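Local coordinates for protein prophenoloxidase b (Marsupenaeus japonicus, PDB 3WKY) that is the inactive hemolymph precursor of a type 3 copper phenoloxidase that, once activated, probably oxidises phenols at a dicopper centre, at residues R547-T557 with S614-Q624. Sequence-based numbering, arbitrary orientation.
Sequences RHSNESSILST and SSSSFCGRPDQ. With NAG (2-acetamido-2-deoxy-beta-D-glucopyranose), chain F.
Two ST turns, one begun by Ser-552 and one by Ser-616, meet where Ser-553 and Ile-554 face Ser-616, Ser-617 and Phe-618, and the pair illustrates how loops can be joined through backbone carbonyls and short hydroxyl side chains. Ser-617 N donates to Ser-553 O at 2.8 Å, a nearly straight bond (164° at the hydrogen). One carbonyl further on, Ser-616 OG gives its proton to Ile-554 O at 2.7 Å, approaching from above the carbonyl plane. With OG turned anti to the backbone N (chi1 170°), the same oxygen also lies back over its own turn and accepts from Phe-618 N at 3.1 Å. With an alanine here, the carbonyl of Ile-554 and the N-H of Phe-618 would probably each lose this hydroxyl as a mate, and the turn would be freer to shift against its neighbour. In the other ST turn, Ser-552 OG accepts from Ile-554 N at 3.1 Å, within a type I turn spanning Ser-552 to Leu-555. Both loops belong to the hemocyanin ig-like domain: the first follows strand 541-548, just past glycosylated Asn-550, and the second is tied by the Cys-619 to Cys-572 disulfide. The hydroxyls of Ser-553 and Ser-617 stand 3.9 Å apart, OG to OG, and both bond to Glu-529 OE2, which bridges them. Beside them the contact becomes apolar: Ile-554 CG2 lies over one face of the Phe-618 ring, 4.1 Å from its centroid, the two side chains running alongside each other. Phe-618 also touches Phe-198 and Met-225 on helices 193-205 and 218-239, so this end of the contact abuts the copper-containing domain, with the Phe-618 side chain about 11 Å from the dicopper-dioxygen cluster.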
# COMPACT_ATOMS: atom_id res chain seq x y z
N ARG A 547 11.90 -53.20 22.85
CA ARG A 547 12.62 -52.03 23.31
C ARG A 547 11.77 -51.23 24.28
O ARG A 547 10.57 -51.06 24.07
CB ARG A 547 13.01 -51.14 22.13
CG ARG A 547 14.14 -51.71 21.29
CD ARG A 547 15.49 -51.40 21.91
NE ARG A 547 15.97 -50.08 21.48
CZ ARG A 547 17.21 -49.64 21.67
NH1 ARG A 547 18.10 -50.40 22.28
NH2 ARG A 547 17.56 -48.43 21.23
N HIS A 548 12.40 -50.73 25.34
CA HIS A 548 11.75 -49.87 26.32
C HIS A 548 11.96 -48.43 25.89
O HIS A 548 12.98 -48.11 25.28
CB HIS A 548 12.37 -50.07 27.71
CG HIS A 548 11.65 -49.34 28.81
ND1 HIS A 548 11.82 -48.00 29.06
CD2 HIS A 548 10.76 -49.79 29.73
CE1 HIS A 548 11.06 -47.65 30.08
NE2 HIS A 548 10.42 -48.71 30.51
N SER A 549 11.02 -47.56 26.24
CA SER A 549 11.11 -46.17 25.81
C SER A 549 12.35 -45.46 26.35
O SER A 549 12.93 -44.62 25.66
CB SER A 549 9.81 -45.42 26.13
OG SER A 549 9.51 -45.42 27.52
N ASN A 550 12.80 -45.83 27.55
CA ASN A 550 14.00 -45.21 28.13
C ASN A 550 15.28 -45.60 27.40
O ASN A 550 16.33 -45.03 27.64
CB ASN A 550 14.16 -45.58 29.62
CG ASN A 550 13.31 -44.74 30.54
OD1 ASN A 550 12.51 -43.92 30.10
ND2 ASN A 550 13.47 -44.96 31.85
N GLU A 551 15.19 -46.58 26.50
CA GLU A 551 16.36 -47.01 25.74
C GLU A 551 16.48 -46.29 24.41
O GLU A 551 17.44 -46.51 23.67
CB GLU A 551 16.30 -48.51 25.41
CG GLU A 551 16.11 -49.45 26.58
CD GLU A 551 16.11 -50.91 26.11
OE1 GLU A 551 17.20 -51.49 26.01
OE2 GLU A 551 15.02 -51.44 25.82
N SER A 552 15.50 -45.46 24.08
CA SER A 552 15.44 -44.86 22.73
C SER A 552 16.74 -44.20 22.29
O SER A 552 17.41 -43.53 23.08
CB SER A 552 14.32 -43.82 22.64
OG SER A 552 14.44 -43.14 21.41
N SER A 553 17.06 -44.35 21.01
CA SER A 553 18.24 -43.72 20.43
C SER A 553 18.23 -42.20 20.56
O SER A 553 19.29 -41.57 20.51
CB SER A 553 18.32 -44.09 18.96
OG SER A 553 17.11 -43.78 18.31
N ILE A 554 17.06 -41.59 20.73
CA ILE A 554 17.02 -40.11 20.78
C ILE A 554 17.35 -39.56 22.17
O ILE A 554 17.58 -38.36 22.34
CB ILE A 554 15.67 -39.53 20.29
CG1 ILE A 554 14.57 -39.78 21.33
CG2 ILE A 554 15.31 -40.10 18.88
CD1 ILE A 554 13.20 -39.23 20.92
N LEU A 555 17.38 -40.44 23.16
CA LEU A 555 17.74 -40.07 24.53
C LEU A 555 19.22 -40.34 24.77
O LEU A 555 19.84 -41.13 24.05
CB LEU A 555 16.90 -40.87 25.53
CG LEU A 555 15.38 -40.76 25.36
CD1 LEU A 555 14.64 -41.69 26.31
CD2 LEU A 555 14.93 -39.30 25.57
N SER A 556 19.81 -39.68 25.76
CA SER A 556 21.19 -39.99 26.14
C SER A 556 21.14 -41.18 27.12
O SER A 556 20.35 -42.10 26.93
CB SER A 556 21.85 -38.79 26.82
OG SER A 556 21.15 -38.43 27.99
N THR A 557 21.95 -41.14 28.16
CA THR A 557 21.91 -42.19 29.18
C THR A 557 21.52 -41.64 30.55
O THR A 557 20.74 -42.26 31.28
CB THR A 557 23.26 -42.91 29.30
OG1 THR A 557 24.30 -41.93 29.45
CG2 THR A 557 23.53 -43.74 28.05
N SER A 614 25.76 -44.34 23.17
CA SER A 614 25.13 -43.91 24.41
C SER A 614 24.73 -42.43 24.35
O SER A 614 24.02 -41.93 25.23
CB SER A 614 26.05 -44.18 25.60
OG SER A 614 27.20 -43.35 25.56
N SER A 615 25.19 -41.74 23.32
CA SER A 615 24.79 -40.35 23.09
C SER A 615 23.49 -40.31 22.28
O SER A 615 23.17 -41.27 21.58
CB SER A 615 25.90 -39.59 22.36
OG SER A 615 26.02 -40.05 21.03
N SER A 616 22.73 -39.21 22.38
CA SER A 616 21.52 -39.06 21.57
C SER A 616 21.86 -39.07 20.09
O SER A 616 22.83 -38.44 19.67
CB SER A 616 20.78 -37.77 21.93
OG SER A 616 19.74 -37.50 20.99
N SER A 617 21.05 -39.76 19.28
CA SER A 617 21.25 -39.78 17.84
C SER A 617 21.10 -38.37 17.23
O SER A 617 21.59 -38.10 16.13
CB SER A 617 20.28 -40.74 17.17
OG SER A 617 18.95 -40.42 17.53
N PHE A 618 20.41 -37.48 17.94
CA PHE A 618 20.27 -36.10 17.46
C PHE A 618 21.55 -35.30 17.71
O PHE A 618 21.78 -34.27 17.06
CB PHE A 618 19.10 -35.39 18.18
CG PHE A 618 17.73 -35.92 17.83
CD1 PHE A 618 17.51 -36.62 16.66
CD2 PHE A 618 16.65 -35.67 18.67
CE1 PHE A 618 16.23 -37.09 16.33
CE2 PHE A 618 15.37 -36.13 18.36
CZ PHE A 618 15.16 -36.85 17.17
N CYS A 619 22.37 -35.76 18.65
CA CYS A 619 23.56 -35.03 19.09
C CYS A 619 24.85 -35.60 18.51
O CYS A 619 25.84 -34.89 18.30
CB CYS A 619 23.66 -35.05 20.61
SG CYS A 619 22.24 -34.34 21.47
N GLY A 620 24.85 -36.91 18.26
CA GLY A 620 26.05 -37.57 17.78
C GLY A 620 27.13 -37.65 18.86
O GLY A 620 26.90 -37.26 20.01
N ARG A 621 28.29 -38.17 18.48
CA ARG A 621 29.44 -38.27 19.37
C ARG A 621 30.58 -37.45 18.81
O ARG A 621 30.96 -37.63 17.65
CB ARG A 621 29.92 -39.72 19.51
CG ARG A 621 28.93 -40.67 20.15
CD ARG A 621 29.57 -42.02 20.46
NE ARG A 621 29.95 -42.16 21.87
CZ ARG A 621 31.10 -41.75 22.39
NH1 ARG A 621 32.01 -41.17 21.62
NH2 ARG A 621 31.35 -41.92 23.68
N PRO A 622 31.14 -36.55 19.63
CA PRO A 622 32.18 -35.63 19.16
C PRO A 622 33.38 -36.35 18.57
O PRO A 622 33.98 -35.87 17.60
CB PRO A 622 32.59 -34.89 20.44
CG PRO A 622 31.38 -34.96 21.32
CD PRO A 622 30.76 -36.30 21.03
N ASP A 623 33.73 -37.50 19.13
CA ASP A 623 34.98 -38.16 18.77
C ASP A 623 34.80 -39.38 17.87
O ASP A 623 35.77 -40.08 17.59
CB ASP A 623 35.72 -38.58 20.04
CG ASP A 623 34.94 -39.60 20.86
OD1 ASP A 623 33.68 -39.53 20.89
OD2 ASP A 623 35.57 -40.47 21.49
N GLN A 624 33.58 -39.64 17.42
CA GLN A 624 33.31 -40.83 16.60
C GLN A 624 32.53 -40.47 15.34
O GLN A 624 31.67 -39.60 15.38
CB GLN A 624 32.50 -41.86 17.39
CG GLN A 624 33.25 -42.57 18.51
CD GLN A 624 32.36 -43.56 19.25
OE1 GLN A 624 31.36 -44.05 18.71
NE2 GLN A 624 32.71 -43.85 20.50
C1 NAG F . 12.53 -44.24 32.68
C2 NAG F . 12.51 -45.17 33.90
C3 NAG F . 11.60 -44.57 34.97
C4 NAG F . 12.10 -43.18 35.34
C5 NAG F . 12.32 -42.32 34.10
C6 NAG F . 13.08 -41.05 34.48
C7 NAG F . 12.91 -47.56 33.79
C8 NAG F . 12.26 -48.91 33.93
N2 NAG F . 12.10 -46.52 33.55
O3 NAG F . 11.61 -45.39 36.12
O4 NAG F . 11.17 -42.55 36.20
O5 NAG F . 13.06 -42.99 33.10
O6 NAG F . 14.45 -41.37 34.58
O7 NAG F . 14.13 -47.45 33.90